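Long-range contacts in toll-like receptor 6, Variable lymphocyte receptor B (Mus musculus, PDB 3A79), which probably recognises microbial lipopeptides together with Toll-like receptor 2, its leucine-rich ectodomain being fused here to part of a hagfish variable lymphocyte receptor: residues I228-E233 / W263-K268; L256-T261 / I283-I288; T287-I292 / K313-L318. One frame throughout, in Å; residues are numbered along the deposited sequence.

Interaction 1: I228-E233 / W263-K268; sequences IKLNDE and WKCSVK
L230 and C265 meet through one methyl branch and one sulphur, and their encounter illustrates how successive turns of a leucine-rich solenoid are packed together, strand exit against helix. Both segments belong to the Toll-like receptor 6 part of the fusion. The chain 228-233 is leaving strand 222-229, while 263-268 is the first part of helix 263-273. Both L230 and C265 direct their CB toward the opposite segment. The CD1 methyl of L230 lies 3.8 Å from SG of C265, and CB of L230 follows at 4.1 Å from the same sulphur. C265 holds SG anti to its backbone N (chi1 -172°), which places the sulphur by the leucine, where it is bonded to C235. The carbonyl O of N231 stands 4.1 Å from SG of C265, a polar neighbour of the sulphur with no hydrogen bond between them.

Nearby, D232 and K264 cross at about a right angle, carboxylate over aliphatic chain. OD1 of D232 lies 3.8 Å from CB and 4.1 Å from CD of K264, so the acid meets the methylenes and not the amine. The K264 chain bends at its last two torsions, and NZ of K264 and NZ of K268 each end 6.0 Å from OD1 of D232, too far for a salt bridge. The same OD1 instead accepts a hydrogen bond from OG1 of T262, the residue before W263.

No hydrogen bond joins the two segments directly, and between them the contact is one of van der Waals packing. The disulfide to C235, just beyond 228-233, and the D232-T262 bond tie the neighbouring chain, while K264 and K268 would offer D232 at most a diffuse attraction on the more exposed side.

Interaction 2: L256-T261 / I283-I288; sequences LQHIET and IYNLTI. With NAG (2-acetamido-2-deoxy-beta-D-glucopyranose), chain F.
Two neighbouring strands of the parallel stack that runs through the leucine-rich solenoid of the Toll-like receptor 6 part pair here, L256 with I283 and T261 with I288 marking the two ends of the match. Each strand turns a corner midway, at H258 and at N285, where both backbones adopt positive phi. Bonding consequently comes in two pairs. Before the corner, Y284 N donates to L256 O at 2.8 Å and H258 N to Y284 O at the same 2.8 Å. Beyond it, T287 N donates to I259 O at 2.9 Å and T261 N to T287 O at 3.0 Å. The short axes of 259-261 and 286-288 remain nearly parallel, 10° apart.

Before the corner, L256 and I283 turn to one face, where L256 touches L269 and I283 touches F270 of helix 263-273; CB of L256 lies 4.1 Å from CG1 of I283. Q257 and Y284 turn to the other face, CG of Q257 resting 3.7 Å from CB of Y284, with the amide plane turned 81° against the tyrosine ring. From just past the corner, the CD1 end of I259 reaches back to the CG2 branch of I283, the two side chains crossing at about a right angle.

After the corner, T261 and I288 share one face and E260 and T287 the other. The CG2 methyl of T261 comes obliquely to CD1 of L286, 3.6 Å away. At the corner itself, N285 sets CG anti to its backbone N (chi1 176°), and its ND2 is bonded to C1 of an N-acetylglucosamine that sits beside the H258 ring and CB of E260.

The chemistry thus divides the pair: hydrocarbon packs toward the helix, whereas the corner supports a covalently attached sugar, and four backbone bonds hold both together.

Interaction 3: T287-I292 / K313-L318; sequences TITERI and KNQVFL
I288 and N314 end the next step of the leucine-rich solenoid's parallel strand stack, still within the Toll-like receptor 6 part, and from here both chains run out into loops. The regular portion is short: I288 N donates to K313 O at 3.2 Å, and Q315 N returns a bond to I288 O, also at 3.2 Å and with a straighter N-H angle of 165°.

Close packing then passes to V316 and I292, each turned toward the other segment. CG2 of V316 packs against the 290-292 backbone, 3.5 Å from N of R291, and lies 3.9 Å from CG1 of I292, the two side chains crossing obliquely. I292 also meets N314 tip to tip, its CD1 facing the amide ND2, while W263 and F319 also touch the isoleucine.

The other side is looser and more exposed. Q315 lays its extended chain across T287, with NE2 3.5 Å from the CG2 methyl. It runs beside T289 in the same direction, yet their oxygens share no hydrogen bond.

Elsewhere, the exposed R291 has NE in a salt bridge with D293 OD1. F317 and L318 pack on another protein chain, and L318 O makes a weak hydrogen bond to the bound peptide.

What shapes the turn on the far strand is N314 itself: its OD1 accepts V316 N at 2.7 Å, an Asx turn in which the donor stands 35° out of the carboxamide plane.

How the interactions relate
Together the three contacts follow successive turns of one solenoid, with strands 222-229, 252-261, 278-288 and 306-314 side by side. Interactions 1 and 2 have centres about 10 Å apart and are joined by probable hydrogen bonds of E260 with I228 and L230, L230 N to E260 O at 2.8 Å being one. Interactions 2 and 3 share T287 and I288, and L286 O meets K313 N at 2.9 Å. Interactions 1 and 3, about 12 Å apart between centres, touch where W263 CD1 packs 3.5 Å from I292 CG2. The sugar on N285 belongs to interaction 2, although CE of K313 from interaction 3 approaches the asparagine's OD1.

Interaction 1: I228-E233 / W263-K268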
loop_
_atom_site.group_PDB
_atom_site.type_symbol
_atom_site.label_atom_id
_atom_site.label_comp_id
_atom_site.label_asym_id
_atom_site.label_seq_id
_atom_site.Cartn_x
_atom_site.Cartn_y
_atom_site.Cartn_z
ATOM N N ILE B 228 0.126 2.172 -32.481
ATOM C CA ILE B 228 1.503 2.364 -32.902
ATOM C C ILE B 228 2.396 1.307 -32.273
ATOM O O ILE B 228 2.642 1.337 -31.067
ATOM C CB ILE B 228 2.006 3.736 -32.458
ATOM C CG1 ILE B 228 0.979 4.804 -32.819
ATOM C CG2 ILE B 228 3.382 4.037 -33.076
ATOM C CD1 ILE B 228 1.240 6.124 -32.158
ATOM N N LYS B 229 2.882 0.378 -33.089
ATOM C CA LYS B 229 3.766 -0.681 -32.607
ATOM C C LYS B 229 5.157 -0.524 -33.206
ATOM O O LYS B 229 5.330 -0.647 -34.417
ATOM C CB LYS B 229 3.200 -2.045 -32.985
ATOM C CG LYS B 229 4.043 -3.237 -32.564
ATOM C CD LYS B 229 3.389 -4.522 -33.063
ATOM C CE LYS B 229 3.968 -5.780 -32.433
ATOM N NZ LYS B 229 2.972 -6.896 -32.493
ATOM N N LEU B 230 6.148 -0.263 -32.359
ATOM C CA LEU B 230 7.500 0.011 -32.832
ATOM C C LEU B 230 8.551 -0.839 -32.149
ATOM O O LEU B 230 8.496 -1.060 -30.944
ATOM C CB LEU B 230 7.854 1.476 -32.595
ATOM C CG LEU B 230 6.775 2.486 -32.953
ATOM C CD1 LEU B 230 6.995 3.788 -32.205
ATOM C CD2 LEU B 230 6.769 2.700 -34.454
ATOM N N ASN B 231 9.506 -1.321 -32.930
ATOM C CA ASN B 231 10.792 -1.715 -32.376
ATOM C C ASN B 231 11.840 -0.695 -32.810
ATOM O O ASN B 231 11.499 0.442 -33.132
ATOM C CB ASN B 231 11.179 -3.146 -32.767
ATOM C CG ASN B 231 10.721 -3.516 -34.153
ATOM O OD1 ASN B 231 11.085 -2.864 -35.125
ATOM N ND2 ASN B 231 9.932 -4.579 -34.256
ATOM N N ASP B 232 13.109 -1.076 -32.811
ATOM C CA ASP B 232 14.138 -0.122 -33.216
ATOM C C ASP B 232 14.234 -0.040 -34.739
ATOM O O ASP B 232 14.604 1.001 -35.290
ATOM C CB ASP B 232 15.483 -0.495 -32.608
ATOM C CG ASP B 232 15.383 -0.793 -31.125
ATOM O OD1 ASP B 232 14.752 0.009 -30.405
ATOM O OD2 ASP B 232 15.929 -1.826 -30.685
ATOM N N GLU B 233 13.862 -1.135 -35.405
ATOM C CA GLU B 233 13.952 -1.262 -36.860
ATOM C C GLU B 233 12.934 -0.426 -37.645
ATOM O O GLU B 233 13.132 -0.169 -38.834
ATOM C CB GLU B 233 13.840 -2.731 -37.278
ATOM C CG GLU B 233 15.049 -3.585 -36.909
ATOM C CD GLU B 233 15.198 -4.816 -37.803
ATOM O OE1 GLU B 233 14.170 -5.308 -38.317
ATOM O OE2 GLU B 233 16.344 -5.287 -37.996
ATOM N N TRP B 263 12.214 1.079 -25.263
ATOM C CA TRP B 263 12.601 2.245 -24.490
ATOM C C TRP B 263 13.480 3.160 -25.347
ATOM O O TRP B 263 13.242 4.370 -25.400
ATOM C CB TRP B 263 13.283 1.880 -23.160
ATOM C CG TRP B 263 13.579 3.105 -22.334
ATOM C CD1 TRP B 263 14.805 3.535 -21.895
ATOM C CD2 TRP B 263 12.631 4.090 -21.904
ATOM N NE1 TRP B 263 14.672 4.716 -21.209
ATOM C CE2 TRP B 263 13.347 5.076 -21.192
ATOM C CE3 TRP B 263 11.242 4.237 -22.053
ATOM C CZ2 TRP B 263 12.722 6.185 -20.618
ATOM C CZ3 TRP B 263 10.623 5.344 -21.485
ATOM C CH2 TRP B 263 11.364 6.300 -20.772
ATOM N N LYS B 264 14.481 2.583 -26.016
ATOM C CA LYS B 264 15.335 3.336 -26.951
ATOM C C LYS B 264 14.489 4.228 -27.859
ATOM O O LYS B 264 14.796 5.409 -28.061
ATOM C CB LYS B 264 16.181 2.376 -27.804
ATOM C CG LYS B 264 17.269 3.017 -28.662
ATOM C CD LYS B 264 18.181 1.944 -29.275
ATOM C CE LYS B 264 19.653 2.398 -29.413
ATOM N NZ LYS B 264 20.055 2.866 -30.792
ATOM N N CYS B 265 13.414 3.651 -28.389
ATOM C CA CYS B 265 12.561 4.348 -29.333
ATOM C C CYS B 265 11.701 5.402 -28.647
ATOM O O CYS B 265 11.291 6.380 -29.267
ATOM C CB CYS B 265 11.694 3.353 -30.122
ATOM S SG CYS B 265 10.757 4.111 -31.494
ATOM N N SER B 266 11.413 5.203 -27.370
ATOM C CA SER B 266 10.596 6.167 -26.647
ATOM C C SER B 266 11.399 7.428 -26.375
ATOM O O SER B 266 10.907 8.543 -26.552
ATOM C CB SER B 266 10.044 5.560 -25.359
ATOM O OG SER B 266 9.026 4.609 -25.659
ATOM N N VAL B 267 12.649 7.238 -25.968
ATOM C CA VAL B 267 13.578 8.340 -25.759
ATOM C C VAL B 267 13.861 9.094 -27.075
ATOM O O VAL B 267 14.105 10.304 -27.082
ATOM C CB VAL B 267 14.874 7.826 -25.108
ATOM C CG1 VAL B 267 15.767 8.985 -24.706
ATOM C CG2 VAL B 267 14.529 6.994 -23.896
ATOM N N LYS B 268 13.811 8.374 -28.190
ATOM C CA LYS B 268 13.856 9.014 -29.498
ATOM C C LYS B 268 12.576 9.815 -29.780
ATOM O O LYS B 268 12.629 10.986 -30.140
ATOM C CB LYS B 268 14.089 7.971 -30.591
ATOM C CG LYS B 268 15.468 7.371 -30.548
ATOM C CD LYS B 268 15.706 6.395 -31.686
ATOM C CE LYS B 268 17.178 6.010 -31.765
ATOM N NZ LYS B 268 17.428 4.890 -32.712
#

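Interaction 2: L256-T261 / I283-I288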
loop_
_atom_site.group_PDB
_atom_site.type_symbol
_atom_site.label_atom_id
_atom_site.label_comp_id
_atom_site.label_asym_id
_atom_site.label_seq_id
_atom_site.Cartn_x
_atom_site.Cartn_y
_atom_site.Cartn_z
ATOM N N LEU B 256 -0.598 10.239 -28.633
ATOM C CA LEU B 256 -0.257 8.876 -29.015
ATOM C C LEU B 256 -1.103 7.876 -28.202
ATOM O O LEU B 256 -1.094 7.922 -26.983
ATOM C CB LEU B 256 1.242 8.653 -28.776
ATOM C CG LEU B 256 2.216 8.947 -29.933
ATOM C CD1 LEU B 256 1.715 10.053 -30.854
ATOM C CD2 LEU B 256 3.652 9.232 -29.444
ATOM N N GLN B 257 -1.847 6.994 -28.869
ATOM C CA GLN B 257 -2.698 6.003 -28.183
ATOM C C GLN B 257 -2.307 4.582 -28.530
ATOM O O GLN B 257 -2.103 4.252 -29.695
ATOM C CB GLN B 257 -4.163 6.184 -28.552
ATOM C CG GLN B 257 -5.032 6.720 -27.458
ATOM C CD GLN B 257 -6.471 6.875 -27.911
ATOM O OE1 GLN B 257 -6.971 7.993 -28.036
ATOM N NE2 GLN B 257 -7.143 5.750 -28.175
ATOM N N HIS B 258 -2.203 3.735 -27.518
ATOM C CA HIS B 258 -1.828 2.343 -27.742
ATOM C C HIS B 258 -0.444 2.111 -28.376
ATOM O O HIS B 258 -0.292 1.244 -29.233
ATOM C CB HIS B 258 -2.919 1.677 -28.563
ATOM C CG HIS B 258 -4.294 2.060 -28.121
ATOM N ND1 HIS B 258 -5.172 2.752 -28.927
ATOM C CD2 HIS B 258 -4.929 1.883 -26.938
ATOM C CE1 HIS B 258 -6.295 2.969 -28.267
ATOM N NE2 HIS B 258 -6.173 2.452 -27.059
ATOM N N ILE B 259 0.560 2.865 -27.931
ATOM C CA ILE B 259 1.931 2.716 -28.422
ATOM C C ILE B 259 2.663 1.627 -27.664
ATOM O O ILE B 259 2.884 1.745 -26.466
ATOM C CB ILE B 259 2.758 3.992 -28.197
ATOM C CG1 ILE B 259 1.862 5.219 -28.207
ATOM C CG2 ILE B 259 3.868 4.119 -29.210
ATOM C CD1 ILE B 259 1.187 5.455 -26.888
ATOM N N GLU B 260 3.046 0.569 -28.359
ATOM C CA GLU B 260 3.959 -0.401 -27.790
ATOM C C GLU B 260 5.290 -0.148 -28.431
ATOM O O GLU B 260 5.406 -0.197 -29.651
ATOM C CB GLU B 260 3.533 -1.819 -28.125
ATOM C CG GLU B 260 4.701 -2.779 -28.116
ATOM C CD GLU B 260 4.415 -4.051 -28.877
ATOM O OE1 GLU B 260 5.347 -4.558 -29.552
ATOM O OE2 GLU B 260 3.261 -4.529 -28.802
ATOM N N THR B 261 6.304 0.126 -27.624
ATOM C CA THR B 261 7.563 0.598 -28.181
ATOM C C THR B 261 8.748 0.205 -27.319
ATOM O O THR B 261 8.604 -0.026 -26.129
ATOM C CB THR B 261 7.539 2.142 -28.372
ATOM O OG1 THR B 261 8.843 2.670 -28.161
ATOM C CG2 THR B 261 6.632 2.797 -27.360
ATOM N N ILE B 283 0.193 10.743 -24.008
ATOM C CA ILE B 283 0.378 9.338 -24.351
ATOM C C ILE B 283 -0.558 8.464 -23.512
ATOM O O ILE B 283 -0.624 8.608 -22.297
ATOM C CB ILE B 283 1.856 8.915 -24.174
ATOM C CG1 ILE B 283 2.746 9.722 -25.111
ATOM C CG2 ILE B 283 2.029 7.429 -24.412
ATOM C CD1 ILE B 283 4.210 9.695 -24.740
ATOM N N TYR B 284 -1.290 7.576 -24.174
ATOM C CA TYR B 284 -2.291 6.726 -23.527
ATOM C C TYR B 284 -2.004 5.256 -23.796
ATOM O O TYR B 284 -1.863 4.856 -24.943
ATOM C CB TYR B 284 -3.678 7.056 -24.074
ATOM C CG TYR B 284 -4.321 8.295 -23.490
ATOM C CD1 TYR B 284 -4.966 8.245 -22.259
ATOM C CD2 TYR B 284 -4.310 9.510 -24.176
ATOM C CE1 TYR B 284 -5.570 9.373 -21.715
ATOM C CE2 TYR B 284 -4.914 10.646 -23.637
ATOM C CZ TYR B 284 -5.541 10.568 -22.405
ATOM O OH TYR B 284 -6.146 11.672 -21.847
ATOM N N ASN B 285 -1.931 4.442 -22.749
ATOM C CA ASN B 285 -1.712 3.003 -22.927
ATOM C C ASN B 285 -0.378 2.743 -23.646
ATOM O O ASN B 285 -0.321 2.145 -24.719
ATOM C CB ASN B 285 -2.935 2.373 -23.628
ATOM C CG ASN B 285 -2.773 0.897 -23.948
ATOM O OD1 ASN B 285 -2.034 0.161 -23.283
ATOM N ND2 ASN B 285 -3.509 0.452 -24.978
ATOM N N LEU B 286 0.696 3.205 -23.013
ATOM C CA LEU B 286 2.068 2.924 -23.427
ATOM C C LEU B 286 2.567 1.562 -22.912
ATOM O O LEU B 286 2.278 1.182 -21.776
ATOM C CB LEU B 286 2.988 4.038 -22.914
ATOM C CG LEU B 286 4.502 3.862 -23.000
ATOM C CD1 LEU B 286 4.932 3.926 -24.439
ATOM C CD2 LEU B 286 5.186 4.938 -22.194
ATOM N N THR B 287 3.326 0.845 -23.745
ATOM C CA THR B 287 3.936 -0.439 -23.366
ATOM C C THR B 287 5.447 -0.473 -23.656
ATOM O O THR B 287 5.849 -0.698 -24.794
ATOM C CB THR B 287 3.266 -1.630 -24.105
ATOM O OG1 THR B 287 1.844 -1.560 -23.967
ATOM C CG2 THR B 287 3.749 -2.946 -23.559
ATOM N N ILE B 288 6.274 -0.250 -22.633
ATOM C CA ILE B 288 7.742 -0.312 -22.759
ATOM C C ILE B 288 8.209 -1.740 -23.080
ATOM O O ILE B 288 7.764 -2.696 -22.447
ATOM C CB ILE B 288 8.433 0.137 -21.457
ATOM C CG1 ILE B 288 7.765 1.387 -20.865
ATOM C CG2 ILE B 288 9.900 0.343 -21.685
ATOM C CD1 ILE B 288 7.776 2.593 -21.763
HETATM C C1 NAG F . -3.397 -0.967 -25.232
HETATM C C2 NAG F . -4.865 -1.346 -25.470
HETATM C C3 NAG F . -5.078 -2.691 -26.152
HETATM C C4 NAG F . -3.995 -3.060 -27.169
HETATM C C5 NAG F . -2.592 -2.575 -26.817
HETATM C C6 NAG F . -1.691 -2.712 -28.044
HETATM C C7 NAG F . -6.613 -0.505 -23.954
HETATM C C8 NAG F . -6.708 -0.018 -22.539
HETATM N N2 NAG F . -5.613 -1.362 -24.221
HETATM O O3 NAG F . -6.320 -2.618 -26.819
HETATM O O4 NAG F . -3.989 -4.469 -27.340
HETATM O O5 NAG F . -2.589 -1.234 -26.367
HETATM O O6 NAG F . -0.372 -2.300 -27.754
HETATM O O7 NAG F . -7.441 -0.103 -24.777
#

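Interaction 3: T287-I292 / K313-L318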
loop_
_atom_site.group_PDB
_atom_site.type_symbol
_atom_site.label_atom_id
_atom_site.label_comp_id
_atom_site.label_asym_id
_atom_site.label_seq_id
_atom_site.Cartn_x
_atom_site.Cartn_y
_atom_site.Cartn_z
ATOM N N THR B 287 3.326 0.845 -23.745
ATOM C CA THR B 287 3.936 -0.439 -23.366
ATOM C C THR B 287 5.447 -0.473 -23.656
ATOM O O THR B 287 5.849 -0.698 -24.794
ATOM C CB THR B 287 3.266 -1.630 -24.105
ATOM O OG1 THR B 287 1.844 -1.560 -23.967
ATOM C CG2 THR B 287 3.749 -2.946 -23.559
ATOM N N ILE B 288 6.274 -0.250 -22.633
ATOM C CA ILE B 288 7.742 -0.312 -22.759
ATOM C C ILE B 288 8.209 -1.740 -23.080
ATOM O O ILE B 288 7.764 -2.696 -22.447
ATOM C CB ILE B 288 8.433 0.137 -21.457
ATOM C CG1 ILE B 288 7.765 1.387 -20.865
ATOM C CG2 ILE B 288 9.900 0.343 -21.685
ATOM C CD1 ILE B 288 7.776 2.593 -21.763
ATOM N N THR B 289 9.127 -1.902 -24.033
ATOM C CA THR B 289 9.178 -3.198 -24.712
ATOM C C THR B 289 10.306 -4.213 -24.565
ATOM O O THR B 289 10.049 -5.302 -24.051
ATOM C CB THR B 289 8.672 -3.119 -26.154
ATOM O OG1 THR B 289 7.303 -3.532 -26.152
ATOM C CG2 THR B 289 9.459 -4.030 -27.075
ATOM N N GLU B 290 11.520 -3.953 -25.018
ATOM C CA GLU B 290 12.449 -5.099 -25.068
ATOM C C GLU B 290 13.523 -5.020 -24.007
ATOM O O GLU B 290 13.987 -6.039 -23.501
ATOM C CB GLU B 290 13.129 -5.254 -26.436
ATOM C CG GLU B 290 12.235 -5.619 -27.618
ATOM C CD GLU B 290 12.913 -5.337 -28.964
ATOM O OE1 GLU B 290 14.097 -4.924 -28.970
ATOM O OE2 GLU B 290 12.271 -5.526 -30.021
ATOM N N ARG B 291 13.934 -3.796 -23.701
ATOM C CA ARG B 291 15.012 -3.548 -22.765
ATOM C C ARG B 291 14.939 -2.087 -22.377
ATOM O O ARG B 291 14.343 -1.281 -23.082
ATOM C CB ARG B 291 16.371 -3.886 -23.390
ATOM C CG ARG B 291 16.465 -3.601 -24.890
ATOM C CD ARG B 291 17.614 -4.324 -25.580
ATOM N NE ARG B 291 18.887 -3.987 -24.950
ATOM C CZ ARG B 291 19.478 -4.717 -24.005
ATOM N NH1 ARG B 291 18.914 -5.839 -23.572
ATOM N NH2 ARG B 291 20.640 -4.327 -23.492
ATOM N N ILE B 292 15.526 -1.757 -21.236
ATOM C CA ILE B 292 15.649 -0.374 -20.817
ATOM C C ILE B 292 17.111 -0.079 -20.481
ATOM O O ILE B 292 17.623 -0.510 -19.448
ATOM C CB ILE B 292 14.753 -0.073 -19.611
ATOM C CG1 ILE B 292 13.293 -0.407 -19.929
ATOM C CG2 ILE B 292 14.888 1.371 -19.200
ATOM C CD1 ILE B 292 12.316 -0.134 -18.765
ATOM N N LYS B 313 1.977 -0.096 -19.239
ATOM C CA LYS B 313 2.309 -1.494 -18.998
ATOM C C LYS B 313 3.846 -1.585 -19.272
ATOM O O LYS B 313 4.340 -0.981 -20.222
ATOM C CB LYS B 313 1.392 -2.468 -19.843
ATOM C CG LYS B 313 -0.145 -1.989 -20.171
ATOM C CD LYS B 313 -1.210 -3.117 -20.657
ATOM C CE LYS B 313 -2.707 -2.581 -20.954
ATOM N NZ LYS B 313 -3.979 -3.502 -21.187
ATOM N N ASN B 314 4.620 -2.247 -18.410
ATOM C CA ASN B 314 6.068 -2.423 -18.667
ATOM C C ASN B 314 6.545 -3.887 -18.648
ATOM O O ASN B 314 6.381 -4.591 -17.659
ATOM C CB ASN B 314 6.914 -1.569 -17.715
ATOM C CG ASN B 314 8.424 -1.807 -17.876
ATOM O OD1 ASN B 314 8.866 -2.539 -18.758
ATOM N ND2 ASN B 314 9.215 -1.184 -17.008
ATOM N N GLN B 315 7.144 -4.332 -19.746
ATOM C CA GLN B 315 7.514 -5.734 -19.920
ATOM C C GLN B 315 8.968 -6.058 -19.581
ATOM O O GLN B 315 9.360 -7.223 -19.593
ATOM C CB GLN B 315 7.230 -6.183 -21.351
ATOM C CG GLN B 315 5.818 -5.930 -21.792
ATOM C CD GLN B 315 5.562 -6.439 -23.186
ATOM O OE1 GLN B 315 6.500 -6.823 -23.906
ATOM N NE2 GLN B 315 4.288 -6.450 -23.584
ATOM N N VAL B 316 9.768 -5.037 -19.304
ATOM C CA VAL B 316 11.140 -5.250 -18.858
ATOM C C VAL B 316 11.161 -5.249 -17.325
ATOM O O VAL B 316 10.493 -4.414 -16.709
ATOM C CB VAL B 316 12.071 -4.145 -19.396
ATOM C CG1 VAL B 316 13.513 -4.513 -19.175
ATOM C CG2 VAL B 316 11.821 -3.934 -20.855
ATOM N N PHE B 317 11.905 -6.176 -16.710
ATOM C CA PHE B 317 11.913 -6.277 -15.241
ATOM C C PHE B 317 13.233 -5.940 -14.603
ATOM O O PHE B 317 13.266 -5.342 -13.520
ATOM C CB PHE B 317 11.406 -7.634 -14.752
ATOM C CG PHE B 317 9.967 -7.842 -15.036
ATOM C CD1 PHE B 317 9.565 -8.638 -16.088
ATOM C CD2 PHE B 317 9.011 -7.174 -14.305
ATOM C CE1 PHE B 317 8.241 -8.801 -16.371
ATOM C CE2 PHE B 317 7.679 -7.337 -14.590
ATOM C CZ PHE B 317 7.292 -8.148 -15.627
ATOM N N LEU B 318 14.313 -6.320 -15.278
ATOM C CA LEU B 318 15.656 -5.962 -14.847
ATOM C C LEU B 318 16.232 -4.812 -15.688
ATOM O O LEU B 318 16.429 -4.938 -16.898
ATOM C CB LEU B 318 16.591 -7.170 -14.911
ATOM C CG LEU B 318 16.048 -8.542 -14.529
ATOM C CD1 LEU B 318 17.168 -9.588 -14.547
ATOM C CD2 LEU B 318 15.415 -8.461 -13.177
#